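Local structure of De novo designed protein Foldit4 (6WI5) at residues I7-Q12 and S80-R85; K22-E27 and E67-E72; V35-E40 and V50-R55. The protein has no known natural function, being a synthetic protein designed de novo that folds into a compact two-layer alpha/beta sandwich. All coordinates share one frame; numbering follows the deposited sequence.

Contact 1: residues I7-Q12 and S80-R85; sequences IRIRVQ and SEVEVR
Arg8 and Glu83 meet as two stacked flat groups. Glu83 OE1 sits above one face of the Arg8 guanidinium, over its centre, and the carboxylate plane is only 17° from the guanidinium plane. The nearest pair is Arg8 NH2 and Glu83 OE1 at 3.2 Å. In this salt bridge the oxygen stands over the flat group rather than at its rim, so the attraction is electrostatic and not a hydrogen bond. Arg8 CG is anti to the backbone N (chi1 -178°), and a bend at chi3 (65°) sets NE on course for the stack.

Beneath the stack the backbones form an antiparallel hydrogen-bonded pair. Arg8 N donates to Glu83 O at 2.9 Å, and Glu83 N returns a bond to Arg8 O, also at 2.9 Å. A water donates to Arg8 O, accepts from Arg8 NE at 3.2 Å and bonds weakly to Glu81 O on the other strand. On the face of Arg8, Arg10 CB and Glu81 CB approach to 3.9 Å, and the side chains run alongside each other.

These strands are the first and last of a ferredoxin-like βαββαβ fold, adjacent in its four-stranded sheet. On the helix-covered face, Ile7 CG2 touches Val82 CG1 at 3.7 Å, a diagonal contact between neighbouring pairs. Ile9 CG2 lies farther from Val82 CG2, at 4.3 Å. Helix 59-76 packs on Val82 through Leu70 and Ile73.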
loop_
_atom_site.group_PDB
_atom_site.type_symbol
_atom_site.label_atom_id
_atom_site.label_comp_id
_atom_site.label_asym_id
_atom_site.label_seq_id
_atom_site.Cartn_x
_atom_site.Cartn_y
_atom_site.Cartn_z
ATOM N N ILE A 7 2.031 -0.182 4.692
ATOM C CA ILE A 7 2.802 -0.823 3.634
ATOM C C ILE A 7 3.907 0.129 3.206
ATOM O O ILE A 7 3.635 1.281 2.850
ATOM C CB ILE A 7 1.913 -1.204 2.437
ATOM C CG1 ILE A 7 0.718 -2.035 2.902
ATOM C CG2 ILE A 7 2.719 -1.967 1.397
ATOM C CD1 ILE A 7 -0.244 -2.386 1.791
ATOM N N ARG A 8 5.147 -0.347 3.247
ATOM C CA ARG A 8 6.309 0.430 2.834
ATOM C C ARG A 8 6.901 -0.213 1.589
ATOM O O ARG A 8 7.243 -1.400 1.606
ATOM C CB ARG A 8 7.352 0.499 3.949
ATOM C CG ARG A 8 8.575 1.332 3.598
ATOM C CD ARG A 8 9.653 1.194 4.659
ATOM N NE ARG A 8 10.173 -0.169 4.729
ATOM C CZ ARG A 8 11.045 -0.590 5.638
ATOM N NH1 ARG A 8 11.497 0.246 6.564
ATOM N NH2 ARG A 8 11.465 -1.848 5.627
ATOM N N ILE A 9 7.023 0.566 0.519
ATOM C CA ILE A 9 7.493 0.074 -0.770
ATOM C C ILE A 9 8.753 0.840 -1.143
ATOM O O ILE A 9 8.728 2.073 -1.243
ATOM C CB ILE A 9 6.422 0.227 -1.860
ATOM C CG1 ILE A 9 5.090 -0.345 -1.376
ATOM C CG2 ILE A 9 6.871 -0.454 -3.148
ATOM C CD1 ILE A 9 3.895 0.447 -1.835
ATOM N N ARG A 10 9.847 0.114 -1.354
ATOM C CA ARG A 10 11.095 0.707 -1.824
ATOM C C ARG A 10 11.091 0.697 -3.347
ATOM O O ARG A 10 11.108 -0.371 -3.969
ATOM C CB ARG A 10 12.301 -0.046 -1.268
ATOM C CG ARG A 10 12.679 0.354 0.148
ATOM C CD ARG A 10 13.908 -0.400 0.630
ATOM N NE ARG A 10 14.880 0.489 1.264
ATOM C CZ ARG A 10 15.908 1.043 0.628
ATOM N NH1 ARG A 10 16.743 1.840 1.280
ATOM N NH2 ARG A 10 16.101 0.798 -0.661
ATOM N N VAL A 11 11.063 1.884 -3.948
ATOM C CA VAL A 11 11.016 2.038 -5.397
ATOM C C VAL A 11 12.414 2.364 -5.900
ATOM O O VAL A 11 13.132 3.171 -5.296
ATOM C CB VAL A 11 10.008 3.128 -5.807
ATOM C CG1 VAL A 11 9.807 3.130 -7.315
ATOM C CG2 VAL A 11 8.683 2.922 -5.088
ATOM N N GLN A 12 12.803 1.733 -7.009
ATOM C CA GLN A 12 14.147 1.920 -7.545
ATOM C C GLN A 12 14.353 3.352 -8.030
ATOM O O GLN A 12 15.254 4.056 -7.562
ATOM C CB GLN A 12 14.403 0.923 -8.676
ATOM N N SER A 80 10.412 -5.313 -6.317
ATOM C CA SER A 80 10.034 -4.332 -5.308
ATOM C C SER A 80 10.185 -4.913 -3.908
ATOM O O SER A 80 9.727 -6.026 -3.629
ATOM C CB SER A 80 8.596 -3.864 -5.528
ATOM O OG SER A 80 8.533 -2.871 -6.535
ATOM N N GLU A 81 10.830 -4.152 -3.028
ATOM C CA GLU A 81 10.956 -4.505 -1.620
ATOM C C GLU A 81 9.768 -3.909 -0.871
ATOM O O GLU A 81 9.585 -2.687 -0.869
ATOM C CB GLU A 81 12.277 -3.984 -1.059
ATOM C CG GLU A 81 13.033 -4.967 -0.182
ATOM C CD GLU A 81 14.384 -4.428 0.255
ATOM O OE1 GLU A 81 15.204 -4.086 -0.624
ATOM O OE2 GLU A 81 14.620 -4.334 1.479
ATOM N N VAL A 82 8.972 -4.772 -0.245
ATOM C CA VAL A 82 7.747 -4.374 0.436
ATOM C C VAL A 82 7.787 -4.883 1.870
ATOM O O VAL A 82 8.169 -6.032 2.121
ATOM C CB VAL A 82 6.493 -4.910 -0.288
ATOM C CG1 VAL A 82 5.231 -4.438 0.415
ATOM C CG2 VAL A 82 6.493 -4.478 -1.745
ATOM N N GLU A 83 7.395 -4.026 2.809
ATOM C CA GLU A 83 7.252 -4.402 4.209
ATOM C C GLU A 83 5.838 -4.058 4.651
ATOM O O GLU A 83 5.359 -2.948 4.397
ATOM C CB GLU A 83 8.275 -3.681 5.093
ATOM C CG GLU A 83 8.306 -4.179 6.533
ATOM C CD GLU A 83 9.237 -3.370 7.419
ATOM O OE1 GLU A 83 8.974 -2.165 7.619
ATOM O OE2 GLU A 83 10.235 -3.939 7.909
ATOM N N VAL A 84 5.171 -5.007 5.304
ATOM C CA VAL A 84 3.779 -4.857 5.710
ATOM C C VAL A 84 3.704 -4.953 7.226
ATOM O O VAL A 84 4.213 -5.912 7.818
ATOM C CB VAL A 84 2.879 -5.918 5.053
ATOM C CG1 VAL A 84 1.438 -5.751 5.513
ATOM C CG2 VAL A 84 2.975 -5.829 3.537
ATOM N N ARG A 85 3.062 -3.965 7.846
ATOM C CA ARG A 85 2.863 -3.938 9.290
ATOM C C ARG A 85 1.372 -3.826 9.564
ATOM O O ARG A 85 0.728 -2.873 9.116
ATOM C CB ARG A 85 3.622 -2.773 9.932
ATOM C CG ARG A 85 3.664 -2.836 11.446
ATOM C CD ARG A 85 4.703 -1.887 12.015
ATOM N NE ARG A 85 4.311 -0.489 11.877
ATOM C CZ ARG A 85 5.015 0.532 12.355
ATOM N NH1 ARG A 85 4.585 1.775 12.187
ATOM N NH2 ARG A 85 6.150 0.310 13.004
HETATM O O HOH W 1 10.049 -1.910 2.021
#

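Contact 2: residues K22-E27 and E67-E72; sequences KRILEE and ERILRE
Ile24 and Ile69 face each other where helices 17-31 and 59-76 pack side by side. These are the two helices of a ferredoxin-like βαββαβ fold, and they lie together on one face of its sheet. The short segments run antiparallel, with an angle of 154° between their directions and axes 9.7 Å apart.

The apolar part is small and lies on the sheet side. The two isoleucines cross at about a right angle, with Ile24 CG2 4.0 Å from Ile69 CD1. Both also reach down to the strands: Ile24 touches Ile9 and Val52, and Ile69 touches Ile7 and Ile54.

The charged part lies above it, on the side turned from the sheet. Arg23 and Glu72 form a salt bridge in which Glu72 OE1 lies at the edge of the Arg23 guanidinium, near its plane. Arg23 NH1 is modelled 2.5 Å from Glu72 OE1, short enough to be doubtful, and the hydrogen bond is weak. Arg23 CG is anti to the backbone N (chi1 179°), which carries it over to Glu72 CB at 3.6 Å.

Glu27 and Arg68 form a second salt bridge, from Arg68 NE to Glu27 OE1. Its modelled length of 2.4 Å is very short, so the exact distance is doubtful. Glu31 takes the other end of the guanidinium, at Arg68 NH1.

Methylene groups fill in between the charges, and Glu27 CG meets Glu72 CG at 3.7 Å. The two carboxylate planes are nearly parallel, 4° apart, but offset from one another, although both groups carry like charge. Arg30 pairs with Glu27 OE2 and probably eases the repulsion, for that same oxygen stands 3.5 Å from Glu72 OE2.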
loop_
_atom_site.group_PDB
_atom_site.type_symbol
_atom_site.label_atom_id
_atom_site.label_comp_id
_atom_site.label_asym_id
_atom_site.label_seq_id
_atom_site.Cartn_x
_atom_site.Cartn_y
_atom_site.Cartn_z
ATOM N N LYS A 22 -0.950 5.486 -8.249
ATOM C CA LYS A 22 -2.227 5.439 -8.955
ATOM C C LYS A 22 -2.828 4.041 -8.910
ATOM O O LYS A 22 -4.032 3.882 -8.675
ATOM C CB LYS A 22 -2.043 5.897 -10.403
ATOM C CG LYS A 22 -3.329 5.922 -11.214
ATOM C CD LYS A 22 -3.063 6.306 -12.662
ATOM C CE LYS A 22 -4.354 6.349 -13.464
ATOM N NZ LYS A 22 -4.113 6.683 -14.895
ATOM N N ARG A 23 -2.003 3.012 -9.121
ATOM C CA ARG A 23 -2.505 1.643 -9.105
ATOM C C ARG A 23 -3.001 1.246 -7.718
ATOM O O ARG A 23 -4.019 0.558 -7.592
ATOM C CB ARG A 23 -1.415 0.682 -9.579
ATOM C CG ARG A 23 -1.833 -0.779 -9.587
ATOM C CD ARG A 23 -2.647 -1.123 -10.824
ATOM N NE ARG A 23 -1.873 -0.940 -12.048
ATOM C CZ ARG A 23 -0.981 -1.812 -12.507
ATOM N NH1 ARG A 23 -0.741 -2.934 -11.841
ATOM N NH2 ARG A 23 -0.325 -1.561 -13.632
ATOM N N ILE A 24 -2.295 1.672 -6.668
ATOM C CA ILE A 24 -2.689 1.310 -5.311
ATOM C C ILE A 24 -3.997 1.991 -4.933
ATOM O O ILE A 24 -4.890 1.368 -4.343
ATOM C CB ILE A 24 -1.563 1.652 -4.318
ATOM C CG1 ILE A 24 -0.326 0.801 -4.604
ATOM C CG2 ILE A 24 -2.026 1.437 -2.886
ATOM C CD1 ILE A 24 0.836 1.094 -3.686
ATOM N N LEU A 25 -4.135 3.277 -5.262
ATOM C CA LEU A 25 -5.377 3.981 -4.963
ATOM C C LEU A 25 -6.544 3.419 -5.763
ATOM O O LEU A 25 -7.691 3.466 -5.302
ATOM C CB LEU A 25 -5.219 5.475 -5.238
ATOM C CG LEU A 25 -4.218 6.217 -4.353
ATOM C CD1 LEU A 25 -4.210 7.697 -4.682
ATOM C CD2 LEU A 25 -4.536 5.996 -2.883
ATOM N N GLU A 26 -6.274 2.891 -6.957
ATOM C CA GLU A 26 -7.336 2.278 -7.748
ATOM C C GLU A 26 -7.836 0.997 -7.096
ATOM O O GLU A 26 -9.042 0.724 -7.098
ATOM C CB GLU A 26 -6.841 2.004 -9.167
ATOM C CG GLU A 26 -6.814 3.232 -10.056
ATOM C CD GLU A 26 -6.091 2.984 -11.361
ATOM O OE1 GLU A 26 -5.369 1.969 -11.455
ATOM O OE2 GLU A 26 -6.245 3.800 -12.293
ATOM N N GLU A 27 -6.928 0.199 -6.531
ATOM C CA GLU A 27 -7.346 -1.027 -5.860
ATOM C C GLU A 27 -8.122 -0.724 -4.584
ATOM O O GLU A 27 -9.061 -1.448 -4.237
ATOM C CB GLU A 27 -6.133 -1.906 -5.559
ATOM C CG GLU A 27 -5.444 -2.445 -6.801
ATOM C CD GLU A 27 -6.358 -3.309 -7.651
ATOM O OE1 GLU A 27 -7.263 -3.961 -7.089
ATOM O OE2 GLU A 27 -6.170 -3.334 -8.884
ATOM N N GLU A 67 -3.500 -8.194 -0.098
ATOM C CA GLU A 67 -2.983 -9.166 -1.059
ATOM C C GLU A 67 -3.133 -8.667 -2.488
ATOM O O GLU A 67 -2.266 -8.915 -3.334
ATOM C CB GLU A 67 -3.694 -10.509 -0.885
ATOM C CG GLU A 67 -3.433 -11.167 0.453
ATOM C CD GLU A 67 -1.954 -11.338 0.734
ATOM O OE1 GLU A 67 -1.202 -11.682 -0.204
ATOM O OE2 GLU A 67 -1.541 -11.121 1.893
ATOM N N ARG A 68 -4.226 -7.962 -2.779
ATOM C CA ARG A 68 -4.416 -7.430 -4.124
ATOM C C ARG A 68 -3.430 -6.303 -4.407
ATOM O O ARG A 68 -2.913 -6.189 -5.525
ATOM C CB ARG A 68 -5.858 -6.954 -4.297
ATOM C CG ARG A 68 -6.374 -7.068 -5.720
ATOM C CD ARG A 68 -7.884 -6.894 -5.791
ATOM N NE ARG A 68 -8.302 -5.520 -5.527
ATOM C CZ ARG A 68 -8.909 -5.120 -4.414
ATOM N NH1 ARG A 68 -9.179 -5.991 -3.451
ATOM N NH2 ARG A 68 -9.251 -3.848 -4.266
ATOM N N ILE A 69 -3.148 -5.471 -3.402
ATOM C CA ILE A 69 -2.151 -4.415 -3.557
ATOM C C ILE A 69 -0.773 -5.016 -3.799
ATOM O O ILE A 69 -0.022 -4.558 -4.670
ATOM C CB ILE A 69 -2.162 -3.490 -2.324
ATOM C CG1 ILE A 69 -3.424 -2.626 -2.316
ATOM C CG2 ILE A 69 -0.909 -2.625 -2.286
ATOM C CD1 ILE A 69 -3.582 -1.790 -1.065
ATOM N N LEU A 70 -0.422 -6.061 -3.044
ATOM C CA LEU A 70 0.891 -6.677 -3.207
ATOM C C LEU A 70 1.049 -7.285 -4.596
ATOM O O LEU A 70 2.140 -7.243 -5.177
ATOM C CB LEU A 70 1.117 -7.737 -2.128
ATOM C CG LEU A 70 1.154 -7.215 -0.690
ATOM C CD1 LEU A 70 1.510 -8.327 0.283
ATOM C CD2 LEU A 70 2.126 -6.054 -0.565
ATOM N N ARG A 71 -0.027 -7.855 -5.147
ATOM C CA ARG A 71 0.043 -8.401 -6.501
ATOM C C ARG A 71 0.232 -7.293 -7.532
ATOM O O ARG A 71 0.998 -7.454 -8.491
ATOM C CB ARG A 71 -1.220 -9.204 -6.816
ATOM C CG ARG A 71 -1.412 -10.457 -5.977
ATOM C CD ARG A 71 -2.566 -11.288 -6.521
ATOM N NE ARG A 71 -3.098 -12.216 -5.528
ATOM C CZ ARG A 71 -4.165 -11.968 -4.775
ATOM N NH1 ARG A 71 -4.582 -12.867 -3.894
ATOM N NH2 ARG A 71 -4.818 -10.819 -4.905
ATOM N N GLU A 72 -0.455 -6.166 -7.349
ATOM C CA GLU A 72 -0.298 -5.053 -8.281
ATOM C C GLU A 72 1.086 -4.428 -8.173
ATOM O O GLU A 72 1.635 -3.963 -9.179
ATOM C CB GLU A 72 -1.380 -4.001 -8.035
ATOM C CG GLU A 72 -2.796 -4.501 -8.268
ATOM C CD GLU A 72 -3.046 -4.917 -9.708
ATOM O OE1 GLU A 72 -2.359 -4.395 -10.612
ATOM O OE2 GLU A 72 -3.932 -5.768 -9.934
#

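Contact 3: residues V35-E40 and V50-R55; sequences VEVHVE and VHVRIR
His38 and Arg53 lay their flat groups almost parallel, with ring and guanidinium planes 17° apart. Arg53 NH2 is over one face of the imidazole, 3.1 Å from His38 ND1, but the angle is too poor for a hydrogen bond. At the ring edge, in its plane, lie Glu36 OE2 and a water. The water is hydrogen-bonded to His38 ND1 and donates to Arg53 O, bridging the strands. It also sits above one face of the Arg53 guanidinium, offset toward the rim. Arg55 CD takes a place at the guanidinium edge. Arg55 is met differently: Glu36 OE2 comes over one face of its guanidinium, with the carboxylate turned 83° from it. This is a salt bridge, with Glu36 OE2 2.7 Å from Arg55 NH2.

Under these groups runs a beta hairpin of strands 36-44 and 47-56, which includes the sheet's outer strand 36-44. Three hydrogen-bonded pairs, Glu36 with Arg55, His38 with Arg53 and Glu40 with His51, hold it. His51 N to Glu40 O is 2.7 Å, while Glu36 N to Arg55 O stretches to 3.3 Å.

The opposite face is apolar and turned to the helices. Val35 CG1 touches Ile54 CG2 at 3.6 Å. Val37 CG2, anti to the backbone N, reaches Val52 CG1 at 3.9 Å and Ile54 CG1 at 4.0 Å. Ile62, Leu65 and Ile69 of helix 59-76 pack on Ile54.

One face is thus apolar, the other charged and polar. Arg53 over the imidazole would probably disfavour a positive charge on His38, while Glu36 OE2 at the ring edge could partly offset this.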
loop_
_atom_site.group_PDB
_atom_site.type_symbol
_atom_site.label_atom_id
_atom_site.label_comp_id
_atom_site.label_asym_id
_atom_site.label_seq_id
_atom_site.Cartn_x
_atom_site.Cartn_y
_atom_site.Cartn_z
ATOM N N VAL A 35 -13.099 2.490 2.944
ATOM C CA VAL A 35 -11.715 2.226 3.319
ATOM C C VAL A 35 -10.948 3.541 3.375
ATOM O O VAL A 35 -10.920 4.302 2.402
ATOM C CB VAL A 35 -11.066 1.245 2.332
ATOM C CG1 VAL A 35 -9.579 1.130 2.602
ATOM C CG2 VAL A 35 -11.733 -0.120 2.425
ATOM N N GLU A 36 -10.322 3.808 4.518
ATOM C CA GLU A 36 -9.507 5.001 4.704
ATOM C C GLU A 36 -8.075 4.705 4.276
ATOM O O GLU A 36 -7.488 3.707 4.705
ATOM C CB GLU A 36 -9.556 5.446 6.167
ATOM C CG GLU A 36 -8.797 6.719 6.484
ATOM C CD GLU A 36 -8.972 7.137 7.933
ATOM O OE1 GLU A 36 -9.817 6.533 8.628
ATOM O OE2 GLU A 36 -8.266 8.066 8.377
ATOM N N VAL A 37 -7.519 5.563 3.423
ATOM C CA VAL A 37 -6.182 5.350 2.879
ATOM C C VAL A 37 -5.422 6.672 2.882
ATOM O O VAL A 37 -5.989 7.731 2.592
ATOM C CB VAL A 37 -6.236 4.737 1.460
ATOM C CG1 VAL A 37 -6.933 5.678 0.480
ATOM C CG2 VAL A 37 -4.839 4.381 0.975
ATOM N N HIS A 38 -4.139 6.606 3.233
ATOM C CA HIS A 38 -3.231 7.741 3.162
ATOM C C HIS A 38 -1.923 7.280 2.534
ATOM O O HIS A 38 -1.418 6.201 2.858
ATOM C CB HIS A 38 -2.959 8.348 4.548
ATOM C CG HIS A 38 -4.174 8.917 5.213
ATOM N ND1 HIS A 38 -5.025 8.157 5.985
ATOM C CD2 HIS A 38 -4.679 10.174 5.223
ATOM C CE1 HIS A 38 -6.002 8.919 6.443
ATOM N NE2 HIS A 38 -5.815 10.148 5.995
ATOM N N VAL A 39 -1.380 8.098 1.637
ATOM C CA VAL A 39 -0.168 7.772 0.899
ATOM C C VAL A 39 0.874 8.849 1.164
ATOM O O VAL A 39 0.565 10.045 1.137
ATOM C CB VAL A 39 -0.446 7.638 -0.613
ATOM C CG1 VAL A 39 0.838 7.337 -1.369
ATOM C CG2 VAL A 39 -1.481 6.554 -0.866
ATOM N N GLU A 40 2.111 8.420 1.420
ATOM C CA GLU A 40 3.214 9.330 1.692
ATOM C C GLU A 40 4.461 8.849 0.965
ATOM O O GLU A 40 4.797 7.663 1.018
ATOM C CB GLU A 40 3.490 9.436 3.199
ATOM C CG GLU A 40 4.754 10.211 3.549
ATOM C CD GLU A 40 5.043 10.217 5.037
ATOM O OE1 GLU A 40 4.119 10.505 5.826
ATOM O OE2 GLU A 40 6.196 9.923 5.420
ATOM N N VAL A 50 7.547 4.558 -0.724
ATOM C CA VAL A 50 6.120 4.857 -0.739
ATOM C C VAL A 50 5.485 4.201 0.478
ATOM O O VAL A 50 5.592 2.982 0.662
ATOM C CB VAL A 50 5.456 4.367 -2.036
ATOM C CG1 VAL A 50 3.962 4.655 -2.004
ATOM C CG2 VAL A 50 6.106 5.025 -3.246
ATOM N N HIS A 51 4.832 5.006 1.310
ATOM C CA HIS A 51 4.184 4.532 2.527
ATOM C C HIS A 51 2.676 4.629 2.350
ATOM O O HIS A 51 2.150 5.711 2.065
ATOM C CB HIS A 51 4.636 5.340 3.742
ATOM C CG HIS A 51 6.079 5.145 4.094
ATOM N ND1 HIS A 51 6.483 4.496 5.240
ATOM C CD2 HIS A 51 7.211 5.506 3.445
ATOM C CE1 HIS A 51 7.805 4.471 5.285
ATOM N NE2 HIS A 51 8.269 5.076 4.208
ATOM N N VAL A 52 1.988 3.503 2.519
ATOM C CA VAL A 52 0.536 3.429 2.401
ATOM C C VAL A 52 -0.017 2.966 3.739
ATOM O O VAL A 52 0.360 1.896 4.234
ATOM C CB VAL A 52 0.099 2.476 1.277
ATOM C CG1 VAL A 52 -1.411 2.516 1.106
ATOM C CG2 VAL A 52 0.804 2.824 -0.026
ATOM N N ARG A 53 -0.908 3.761 4.322
ATOM C CA ARG A 53 -1.594 3.399 5.555
ATOM C C ARG A 53 -3.081 3.235 5.273
ATOM O O ARG A 53 -3.709 4.124 4.687
ATOM C CB ARG A 53 -1.370 4.446 6.648
ATOM C CG ARG A 53 -1.935 4.034 7.996
ATOM C CD ARG A 53 -1.566 5.022 9.088
ATOM N NE ARG A 53 -2.065 6.363 8.805
ATOM C CZ ARG A 53 -3.302 6.771 9.067
ATOM N NH1 ARG A 53 -4.174 5.935 9.614
ATOM N NH2 ARG A 53 -3.670 8.011 8.779
ATOM N N ILE A 54 -3.634 2.099 5.686
ATOM C CA ILE A 54 -5.025 1.746 5.427
ATOM C C ILE A 54 -5.684 1.383 6.748
ATOM O O ILE A 54 -5.133 0.593 7.522
ATOM C CB ILE A 54 -5.138 0.578 4.426
ATOM C CG1 ILE A 54 -4.538 0.969 3.077
ATOM C CG2 ILE A 54 -6.584 0.157 4.257
ATOM C CD1 ILE A 54 -4.514 -0.161 2.073
ATOM N N ARG A 55 -6.857 1.957 7.005
ATOM C CA ARG A 55 -7.622 1.686 8.216
ATOM C C ARG A 55 -9.005 1.176 7.836
ATOM O O ARG A 55 -9.654 1.737 6.947
ATOM C CB ARG A 55 -7.744 2.938 9.091
ATOM C CG ARG A 55 -6.452 3.380 9.759
ATOM C CD ARG A 55 -6.750 4.060 11.089
ATOM N NE ARG A 55 -7.674 5.180 10.936
ATOM C CZ ARG A 55 -7.374 6.443 11.217
ATOM N NH1 ARG A 55 -6.173 6.754 11.683
ATOM N NH2 ARG A 55 -8.279 7.397 11.042
HETATM O O HOH W 2 -5.356 5.777 6.837
#

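In the fold
Contacts 1 and 3 belong to the same sheet and are sewn together by the neighbouring strands 3-11 and 47-56, where Ile7 N and Val52 O lie 2.7 Å apart. Each joins an outer strand to an inner one through backbone hydrogen bonds, with charged side chains on the face away from the helices. All three are partly buried, contact 1 the most exposed. Contact 2 joins the two helices instead, mainly through side chains. Its isoleucines belong to the shared core: Ile24 CD1 meets Ile9 CD1 at 3.6 Å, and Ile69 CD1 meets Ile54 CD1 at 3.7 Å. Its salt bridges lie on the far side of the helix layer. Aliphatic packing thus fills the middle, between two charged layers.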